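PDB 6JC0: putative molybdenum cofactor biosynthesis protein D2 (MoaD2) / thiamine S from Mycobacterium smegmatis, which probably acts as a small ubiquitin-like sulfur carrier of the MoaD family, delivering sulfur in molybdenum cofactor synthesis. Local coordinates for residues 34-39 and 67-72; 61-66 and 78-83; 7-12 and 28-33; 19-24 and 44-49. One frame throughout, in Å; residues are numbered along the deposited sequence.

Contact 1: residues 34-39 and 67-72; sequences TSVAEL and RDMAKP
Ser-35 OG is gripped twice. It accepts from Glu-38 N at 3.0 Å along a nearly straight line (165°), and makes a weak bond to Glu-38 OE2 at 3.4 Å. With chi1 at 74°, OG sits between backbone N and carbonyl carbon, facing the first turn of the helix. Ser-35 N makes a weak bond back to Glu-38 OE2, so the two residues close a capping box at the N-terminus of helix 36-44. The other backbone N-H groups of that first turn are used across the contact: Val-36 N donates to Lys-71 O (3.0 Å), and Ala-37 N to Met-69 O (3.0 Å, 151°), each in the plane of the carbonyl. Both acceptors belong to the type I turn from Asp-68 to Lys-71, which supplies the helix end with carbonyls. Next to these bonds Met-69, bent at chi2 and chi3, brings CE across Val-36 CG1 at 3.8 Å, while Val-36 CG2 meets Lys-71 CB at 4.1 Å. Ser-35 faces Pro-72 as an antiparallel non-hydrogen-bonded pair of the short strands 34-35 and 72-73. Met-69 rests on Tyr-59 and Lys-71 on Cys-61 of strand 58-61, while Leu-39 leads inward to strands 77-82 and 25-31.

Contact 2: residues 61-66 and 78-83; sequences CDEVAV and TVDVLP
Chi1 of Asp-62, -67°, sets CG anti to the carbonyl carbon and beside its backbone N, so the carboxylate reaches the same neighbour as the main chain. Asp-62 and Glu-63 have positive phi, as middle residues of the type I' turn from Cys-61 to Val-64 that links strands 58-61 and 64-65. Asp-62 N donates to Thr-78 O at 2.8 Å, almost straight (171°), and Asp-62 OD1 accepts from Thr-78 N at 3.1 Å, met from above the carboxylate plane. One residue of strand 77-82 is held at both backbone N and O. Water 1 accepts from Glu-63 N at 2.7 Å and donates to Thr-78 O at 3.0 Å, giving that oxygen a second donor. Cys-61 and Val-79, an antiparallel non-hydrogen-bonded pair with Cys-61 SG 4.2 Å from Val-79 CG2, complete the join between the end of strand 58-61 and strand 77-82. Glu-63 CG, from the turn, lies 3.9 Å from Asp-80 OD2, the carboxylate planes 64° apart, and Asp-80 OD2 also hydrogen-bonds a polar side chain of another protein. Glu-63 OE2 and Asp-80 OD2 are 4.6 Å apart, yet both bridge to Arg-12 NH2, whose charge would offset their repulsion and probably keep both ionised.

Contact 3: residues 7-12 and 28-33; sequences VRVTVR and LEIATG
An antiparallel pair of strands, 6-13 and 25-31, meets here with the marked twist of a beta sheet: the axes of 7-12 and 28-31 pass 4.6 Å apart, their directions 131° apart. Four backbone bonds define the register. Val-7 and Ile-30 are a hydrogen-bonded pair, Val-7 N giving to Ile-30 O at 2.8 Å nearly along the C=O axis, and Ile-30 N returning a 3.0 Å bond to Val-7 O. Two residues on, Val-9 N reaches Leu-28 O at 2.7 Å, while Leu-28 N to Val-9 O is more bent (138°). In the ubiquitin-like beta-grasp fold expected of a ThiS-family protein, these are the first two strands of the sheet, with 25-31 at its edge within the chain and helix 36-44 packed over one face. That face carries Val-7, Val-9, Leu-28 and Ile-30. Val-7 CG1 and Ile-30 CG1 run side by side at 3.6 Å, both between backbone N and carbonyl carbon, and Ile-30 CD1 extends to Val-9 CG2 at 3.8 Å. Leu-39 of helix 36-44 lies against both Leu-28 and Ile-30. On the opposite face Arg-8 folds at chi3, and Glu-29 CG lies over one face of its guanidinium, 3.3 Å from Arg-8 NH2. The salt bridge from Arg-8 NH2 to Glu-29 OE2 is long, 3.8 Å, and Arg-8 NH1 hydrogen-bonds Ser-27 OG, the stronger polar partner.

Contact 4: residues 19-24 and 44-49; sequences AAAGIE and GARNPE
Asn-47 is the N-cap of helix 48-54, and the contact joins this helix start to the C-terminal end of helix 16-21. The tight part centres on Ala-20 and the amide. Ala-20 CB points into the first turn of the second helix, 4.0 Å from Glu-49 C and 4.3 Å from Glu-49 CB, and it also packs on Leu-50 and Val-53. A methyl group that small allows the two backbones to approach to 5.7 Å between the CA atoms of Ala-20 and Glu-49. Alongside, Asn-47 turns CG between its backbone N and carbonyl carbon (chi1 63°), which lets its two amide ends serve different helices. OD1 accepts from Leu-50 N, the capping bond proper, while ND2 donates to Ala-20 O at 3.2 Å. This second bond is bent, 145° at the hydrogen, and ND2 stands above the carbonyl plane. The amide is thus held from both sides, fixing its flip: one helix takes up its oxygen, the other its nitrogen.

The solvent side is looser and rests on Arg-46. Gly-22 is the first residue after helix 16-21 to leave helical angles, with phi of 82°, and the chain then swings to Ile-23. Arg-46 stretches along this exit, its CD 3.7 Å from Ala-21 O, and then bends at chi3. The far end is engaged elsewhere, NH2 bridging to Glu-26 OE2. Over one face of its guanidinium, offset toward the rim, lies Ile-23 CD1, 3.9 Å from Arg-46 NH2.

How the contacts relate
Contacts 2 and 3 build one sheet, since strands 77-82 and 6-13 are neighbours in it; Val-79 N probably bonds Thr-10 O. Contact 1 adds the start of helix 36-44 and touches both through Leu-39. These three combine buried apolar groups with exposed polar edges, whereas contact 4 is a surface contact, its centre about 17 to 19 Å from the centres of the other three; it joins two helix ends and meets contact 3 through packing of Arg-12 CB against Glu-24 O. Contact 3 relies on regular strand-to-strand bonding, contact 2 on one backbone bond supplemented by a carboxylate and a water, and contacts 1 and 4 each involve a helix N-cap, Ser-35 and Asn-47.

Contact 1: residues 34-39 and 67-72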
# COMPACT_ATOMS: atom_id res chain seq x y z
N THR B 34 13.47 4.09 48.18
CA THR B 34 12.74 2.93 47.67
C THR B 34 12.95 2.80 46.17
O THR B 34 12.78 3.76 45.43
CB THR B 34 11.22 3.04 47.96
OG1 THR B 34 10.99 3.07 49.37
CG2 THR B 34 10.47 1.86 47.36
N SER B 35 13.33 1.61 45.72
CA SER B 35 13.53 1.38 44.29
C SER B 35 12.18 1.27 43.59
O SER B 35 11.16 1.02 44.23
CB SER B 35 14.35 0.11 44.05
OG SER B 35 13.57 -1.04 44.30
N VAL B 36 12.18 1.45 42.27
CA VAL B 36 10.95 1.30 41.50
C VAL B 36 10.40 -0.11 41.66
O VAL B 36 9.19 -0.31 41.78
CB VAL B 36 11.17 1.60 40.01
CG1 VAL B 36 9.88 1.42 39.23
CG2 VAL B 36 11.71 3.01 39.82
N ALA B 37 11.30 -1.10 41.69
CA ALA B 37 10.91 -2.49 41.87
C ALA B 37 10.19 -2.71 43.21
O ALA B 37 9.15 -3.37 43.27
CB ALA B 37 12.13 -3.40 41.77
N GLU B 38 10.74 -2.14 44.28
CA GLU B 38 10.10 -2.22 45.59
C GLU B 38 8.74 -1.54 45.59
O GLU B 38 7.81 -1.99 46.26
CB GLU B 38 10.99 -1.59 46.67
CG GLU B 38 12.31 -2.28 46.91
CD GLU B 38 13.12 -1.59 47.99
OE1 GLU B 38 12.68 -1.59 49.15
OE2 GLU B 38 14.19 -1.02 47.66
N LEU B 39 8.63 -0.44 44.85
CA LEU B 39 7.36 0.28 44.73
C LEU B 39 6.32 -0.59 44.05
O LEU B 39 5.18 -0.68 44.51
CB LEU B 39 7.54 1.58 43.95
CG LEU B 39 6.25 2.30 43.56
CD1 LEU B 39 5.44 2.72 44.79
CD2 LEU B 39 6.54 3.51 42.68
N ARG B 67 14.89 2.23 32.88
CA ARG B 67 15.73 1.17 32.32
C ARG B 67 16.20 0.21 33.41
O ARG B 67 16.30 -0.99 33.18
CB ARG B 67 16.93 1.77 31.59
CG ARG B 67 16.59 2.50 30.30
CD ARG B 67 17.81 3.23 29.76
NE ARG B 67 17.68 3.55 28.34
CZ ARG B 67 18.61 4.17 27.63
NH1 ARG B 67 19.75 4.56 28.20
NH2 ARG B 67 18.41 4.42 26.34
N ASP B 68 16.49 0.76 34.58
CA ASP B 68 16.95 -0.03 35.72
C ASP B 68 15.90 -0.00 36.83
O ASP B 68 15.63 1.04 37.42
CB ASP B 68 18.29 0.50 36.23
CG ASP B 68 18.87 -0.33 37.35
OD1 ASP B 68 18.44 -1.49 37.53
OD2 ASP B 68 19.77 0.17 38.06
N MET B 69 15.30 -1.15 37.12
CA MET B 69 14.24 -1.21 38.12
C MET B 69 14.77 -1.00 39.54
O MET B 69 14.00 -0.84 40.48
CB MET B 69 13.50 -2.55 38.02
CG MET B 69 12.67 -2.69 36.76
SD MET B 69 11.33 -1.48 36.67
CE MET B 69 10.22 -2.12 37.93
N ALA B 70 16.09 -1.00 39.68
CA ALA B 70 16.71 -0.76 40.98
C ALA B 70 16.79 0.73 41.27
O ALA B 70 17.21 1.14 42.35
CB ALA B 70 18.09 -1.40 41.05
N LYS B 71 16.40 1.54 40.28
CA LYS B 71 16.41 3.00 40.40
C LYS B 71 15.75 3.47 41.68
O LYS B 71 14.57 3.22 41.91
CB LYS B 71 15.70 3.63 39.20
CG LYS B 71 15.43 5.12 39.38
CD LYS B 71 14.56 5.66 38.25
CE LYS B 71 14.15 7.11 38.49
NZ LYS B 71 15.31 8.03 38.45
N PRO B 72 16.51 4.17 42.53
CA PRO B 72 15.98 4.68 43.80
C PRO B 72 15.06 5.88 43.62
O PRO B 72 15.33 6.75 42.80
CB PRO B 72 17.24 5.09 44.58
CG PRO B 72 18.39 4.48 43.82
CD PRO B 72 17.95 4.43 42.40

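Contact 2: residues 61-66 and 78-83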
# COMPACT_ATOMS: atom_id res chain seq x y z
N CYS B 61 9.33 7.43 34.99
CA CYS B 61 9.46 8.36 36.11
C CYS B 61 9.53 9.76 35.54
O CYS B 61 10.49 10.10 34.85
CB CYS B 61 10.70 8.05 36.95
SG CYS B 61 10.61 6.54 37.93
N ASP B 62 8.51 10.57 35.82
CA ASP B 62 8.34 11.86 35.16
C ASP B 62 8.43 11.68 33.64
O ASP B 62 9.14 12.40 32.95
CB ASP B 62 9.38 12.88 35.64
CG ASP B 62 9.19 13.27 37.10
OD1 ASP B 62 8.08 13.07 37.63
OD2 ASP B 62 10.14 13.79 37.71
N GLU B 63 7.71 10.67 33.15
CA GLU B 63 7.65 10.33 31.72
C GLU B 63 9.00 10.02 31.08
O GLU B 63 9.14 10.11 29.86
CB GLU B 63 6.95 11.46 30.94
CG GLU B 63 5.50 11.66 31.34
CD GLU B 63 4.75 12.61 30.42
OE1 GLU B 63 5.42 13.31 29.62
OE2 GLU B 63 3.51 12.65 30.48
N VAL B 64 9.98 9.64 31.89
CA VAL B 64 11.25 9.11 31.37
C VAL B 64 11.31 7.61 31.64
O VAL B 64 11.13 7.17 32.77
CB VAL B 64 12.47 9.80 32.01
CG1 VAL B 64 13.76 9.16 31.51
CG2 VAL B 64 12.47 11.29 31.72
N ALA B 65 11.56 6.83 30.59
CA ALA B 65 11.55 5.37 30.68
C ALA B 65 12.50 4.85 31.77
O ALA B 65 13.63 5.31 31.88
CB ALA B 65 11.91 4.76 29.34
N VAL B 66 12.01 3.91 32.57
CA VAL B 66 12.83 3.27 33.60
C VAL B 66 13.58 2.09 33.01
O VAL B 66 12.99 1.06 32.69
CB VAL B 66 11.97 2.79 34.79
CG1 VAL B 66 12.84 2.05 35.80
CG2 VAL B 66 11.25 3.96 35.44
N THR B 78 6.37 11.49 39.68
CA THR B 78 5.24 10.80 39.08
C THR B 78 5.72 9.52 38.43
O THR B 78 6.62 9.53 37.59
CB THR B 78 4.53 11.68 38.03
OG1 THR B 78 4.04 12.86 38.67
CG2 THR B 78 3.37 10.93 37.40
N VAL B 79 5.15 8.39 38.84
CA VAL B 79 5.47 7.11 38.24
C VAL B 79 4.31 6.62 37.39
O VAL B 79 3.20 6.42 37.89
CB VAL B 79 5.82 6.05 39.31
CG1 VAL B 79 6.08 4.70 38.65
CG2 VAL B 79 7.02 6.48 40.14
N ASP B 80 4.55 6.43 36.10
CA ASP B 80 3.52 5.91 35.19
C ASP B 80 3.63 4.40 35.01
O ASP B 80 4.72 3.87 34.79
CB ASP B 80 3.60 6.60 33.82
CG ASP B 80 3.18 8.06 33.87
OD1 ASP B 80 2.71 8.52 34.93
OD2 ASP B 80 3.30 8.75 32.84
N VAL B 81 2.50 3.71 35.08
CA VAL B 81 2.45 2.27 34.89
C VAL B 81 1.90 1.91 33.51
O VAL B 81 0.71 2.11 33.23
CB VAL B 81 1.58 1.59 35.97
CG1 VAL B 81 1.57 0.08 35.77
CG2 VAL B 81 2.09 1.94 37.36
N LEU B 82 2.77 1.38 32.65
CA LEU B 82 2.44 1.15 31.24
C LEU B 82 2.39 -0.33 30.87
O LEU B 82 3.42 -1.00 30.84
CB LEU B 82 3.46 1.86 30.34
CG LEU B 82 3.28 3.35 29.99
CD1 LEU B 82 3.37 4.22 31.22
CD2 LEU B 82 4.32 3.78 28.96
N PRO B 83 1.19 -0.84 30.57
CA PRO B 83 1.07 -2.22 30.07
C PRO B 83 1.72 -2.36 28.70
O PRO B 83 2.02 -1.35 28.07
CB PRO B 83 -0.45 -2.43 29.98
CG PRO B 83 -1.04 -1.39 30.88
CD PRO B 83 -0.13 -0.21 30.74
O HOH W 1 5.82 9.53 34.65

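Contact 3: residues 7-12 and 28-33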
# COMPACT_ATOMS: atom_id res chain seq x y z
N VAL B 7 9.03 10.01 50.98
CA VAL B 7 8.87 10.85 49.81
C VAL B 7 7.52 10.54 49.15
O VAL B 7 7.09 9.39 49.13
CB VAL B 7 10.03 10.65 48.82
CG1 VAL B 7 10.06 9.22 48.28
CG2 VAL B 7 9.93 11.62 47.70
N ARG B 8 6.85 11.57 48.65
CA ARG B 8 5.52 11.36 48.08
C ARG B 8 5.57 11.13 46.58
O ARG B 8 6.10 11.95 45.82
CB ARG B 8 4.60 12.54 48.40
CG ARG B 8 3.18 12.34 47.91
CD ARG B 8 2.21 13.30 48.58
NE ARG B 8 1.99 12.97 49.98
CZ ARG B 8 1.11 12.06 50.40
NH1 ARG B 8 0.37 11.39 49.53
NH2 ARG B 8 0.97 11.82 51.70
N VAL B 9 5.01 10.01 46.15
CA VAL B 9 5.01 9.63 44.75
C VAL B 9 3.59 9.56 44.20
O VAL B 9 2.70 8.97 44.80
CB VAL B 9 5.70 8.25 44.54
CG1 VAL B 9 5.34 7.66 43.19
CG2 VAL B 9 7.21 8.39 44.69
N THR B 10 3.38 10.20 43.05
CA THR B 10 2.12 10.07 42.34
C THR B 10 2.22 8.91 41.35
O THR B 10 3.17 8.82 40.57
CB THR B 10 1.75 11.37 41.59
OG1 THR B 10 1.70 12.45 42.52
CG2 THR B 10 0.39 11.23 40.91
N VAL B 11 1.26 8.00 41.41
CA VAL B 11 1.23 6.87 40.48
C VAL B 11 0.08 7.03 39.51
O VAL B 11 -1.07 7.21 39.93
CB VAL B 11 1.10 5.52 41.22
CG1 VAL B 11 1.02 4.37 40.21
CG2 VAL B 11 2.27 5.31 42.17
N ARG B 12 0.37 6.97 38.22
CA ARG B 12 -0.67 6.99 37.20
C ARG B 12 -0.76 5.62 36.53
O ARG B 12 0.22 5.13 35.97
CB ARG B 12 -0.39 8.08 36.15
CG ARG B 12 -0.35 9.49 36.72
CD ARG B 12 -0.37 10.55 35.62
NE ARG B 12 0.81 10.48 34.75
CZ ARG B 12 0.99 11.22 33.66
NH1 ARG B 12 0.06 12.10 33.29
NH2 ARG B 12 2.09 11.07 32.93
N LEU B 28 1.13 8.45 47.07
CA LEU B 28 1.67 7.46 47.99
C LEU B 28 2.91 7.96 48.73
O LEU B 28 3.79 8.58 48.14
CB LEU B 28 2.03 6.19 47.22
CG LEU B 28 1.67 4.88 47.92
CD1 LEU B 28 0.16 4.77 48.03
CD2 LEU B 28 2.26 3.71 47.16
N GLU B 29 2.97 7.68 50.03
CA GLU B 29 4.18 7.91 50.80
C GLU B 29 5.04 6.65 50.82
O GLU B 29 4.60 5.60 51.27
CB GLU B 29 3.85 8.33 52.23
CG GLU B 29 3.51 9.80 52.40
CD GLU B 29 3.29 10.18 53.86
OE1 GLU B 29 2.65 9.40 54.59
OE2 GLU B 29 3.77 11.26 54.28
N ILE B 30 6.27 6.77 50.31
CA ILE B 30 7.21 5.66 50.37
C ILE B 30 8.53 6.09 50.98
O ILE B 30 8.91 7.26 50.88
CB ILE B 30 7.49 5.07 48.98
CG1 ILE B 30 8.13 6.13 48.08
CG2 ILE B 30 6.20 4.50 48.36
CD1 ILE B 30 8.68 5.58 46.81
N ALA B 31 9.22 5.15 51.61
CA ALA B 31 10.52 5.43 52.22
C ALA B 31 11.49 5.97 51.18
O ALA B 31 11.60 5.42 50.09
CB ALA B 31 11.08 4.18 52.87
N THR B 32 12.16 7.06 51.53
CA THR B 32 13.14 7.66 50.64
C THR B 32 14.21 6.63 50.28
O THR B 32 14.77 5.98 51.16
CB THR B 32 13.80 8.90 51.27
OG1 THR B 32 12.77 9.81 51.69
CG2 THR B 32 14.71 9.60 50.27
N GLY B 33 14.46 6.48 48.99
CA GLY B 33 15.42 5.50 48.52
C GLY B 33 14.78 4.22 48.00
O GLY B 33 15.47 3.36 47.45

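Contact 4: residues 19-24 and 44-49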
# COMPACT_ATOMS: atom_id res chain seq x y z
N ALA B 19 -7.46 -0.56 34.93
CA ALA B 19 -8.62 -1.44 35.04
C ALA B 19 -8.49 -2.36 36.25
O ALA B 19 -9.45 -2.55 36.99
CB ALA B 19 -8.79 -2.25 33.76
N ALA B 20 -7.30 -2.92 36.44
CA ALA B 20 -7.08 -3.85 37.54
C ALA B 20 -7.01 -3.13 38.89
O ALA B 20 -7.46 -3.67 39.91
CB ALA B 20 -5.81 -4.65 37.29
N ALA B 21 -6.45 -1.93 38.89
CA ALA B 21 -6.31 -1.15 40.12
C ALA B 21 -7.63 -0.54 40.55
O ALA B 21 -7.82 -0.23 41.73
CB ALA B 21 -5.25 -0.07 39.95
N GLY B 22 -8.54 -0.35 39.60
CA GLY B 22 -9.82 0.26 39.89
C GLY B 22 -9.75 1.77 39.92
O GLY B 22 -10.77 2.45 40.02
N ILE B 23 -8.54 2.31 39.83
CA ILE B 23 -8.33 3.75 39.83
C ILE B 23 -7.36 4.16 38.74
O ILE B 23 -6.61 3.33 38.21
CB ILE B 23 -7.80 4.26 41.19
CG1 ILE B 23 -6.50 3.53 41.55
CG2 ILE B 23 -8.84 4.08 42.28
CD1 ILE B 23 -5.86 4.02 42.83
N GLU B 24 -7.36 5.45 38.40
CA GLU B 24 -6.46 5.96 37.37
C GLU B 24 -5.18 6.51 37.99
O GLU B 24 -4.13 6.53 37.35
CB GLU B 24 -7.16 7.05 36.56
CG GLU B 24 -8.43 6.58 35.88
CD GLU B 24 -9.15 7.69 35.15
OE1 GLU B 24 -8.55 8.29 34.23
OE2 GLU B 24 -10.31 7.97 35.51
N GLY B 44 1.38 -3.82 43.98
CA GLY B 44 0.76 -5.08 43.63
C GLY B 44 0.03 -5.74 44.79
O GLY B 44 -0.81 -6.62 44.60
N ALA B 45 0.35 -5.30 46.01
CA ALA B 45 -0.26 -5.86 47.20
C ALA B 45 -1.75 -5.51 47.27
O ALA B 45 -2.51 -6.10 48.04
CB ALA B 45 0.46 -5.37 48.44
N ARG B 46 -2.17 -4.54 46.45
CA ARG B 46 -3.57 -4.13 46.37
C ARG B 46 -4.49 -5.32 46.08
O ARG B 46 -5.36 -5.65 46.88
CB ARG B 46 -3.75 -3.06 45.29
CG ARG B 46 -5.19 -2.61 45.06
CD ARG B 46 -5.27 -1.46 44.06
NE ARG B 46 -4.58 -0.27 44.55
CZ ARG B 46 -5.18 0.71 45.23
NH1 ARG B 46 -6.48 0.64 45.49
NH2 ARG B 46 -4.48 1.75 45.64
N ASN B 47 -4.29 -5.96 44.94
CA ASN B 47 -5.03 -7.15 44.57
C ASN B 47 -4.22 -8.00 43.60
O ASN B 47 -3.37 -7.48 42.89
CB ASN B 47 -6.40 -6.79 43.97
CG ASN B 47 -6.28 -6.00 42.67
OD1 ASN B 47 -6.00 -6.57 41.62
ND2 ASN B 47 -6.52 -4.70 42.74
N PRO B 48 -4.46 -9.32 43.60
CA PRO B 48 -3.74 -10.24 42.71
C PRO B 48 -3.85 -9.88 41.23
O PRO B 48 -2.92 -10.16 40.48
CB PRO B 48 -4.42 -11.58 42.98
CG PRO B 48 -4.87 -11.47 44.39
CD PRO B 48 -5.30 -10.04 44.56
N GLU B 49 -4.96 -9.28 40.82
CA GLU B 49 -5.17 -8.93 39.42
C GLU B 49 -4.20 -7.84 38.98
O GLU B 49 -3.57 -7.95 37.93
CB GLU B 49 -6.61 -8.49 39.17
CG GLU B 49 -7.67 -9.47 39.64
CD GLU B 49 -8.06 -9.28 41.10
OE1 GLU B 49 -7.21 -9.51 41.98
OE2 GLU B 49 -9.22 -8.88 41.36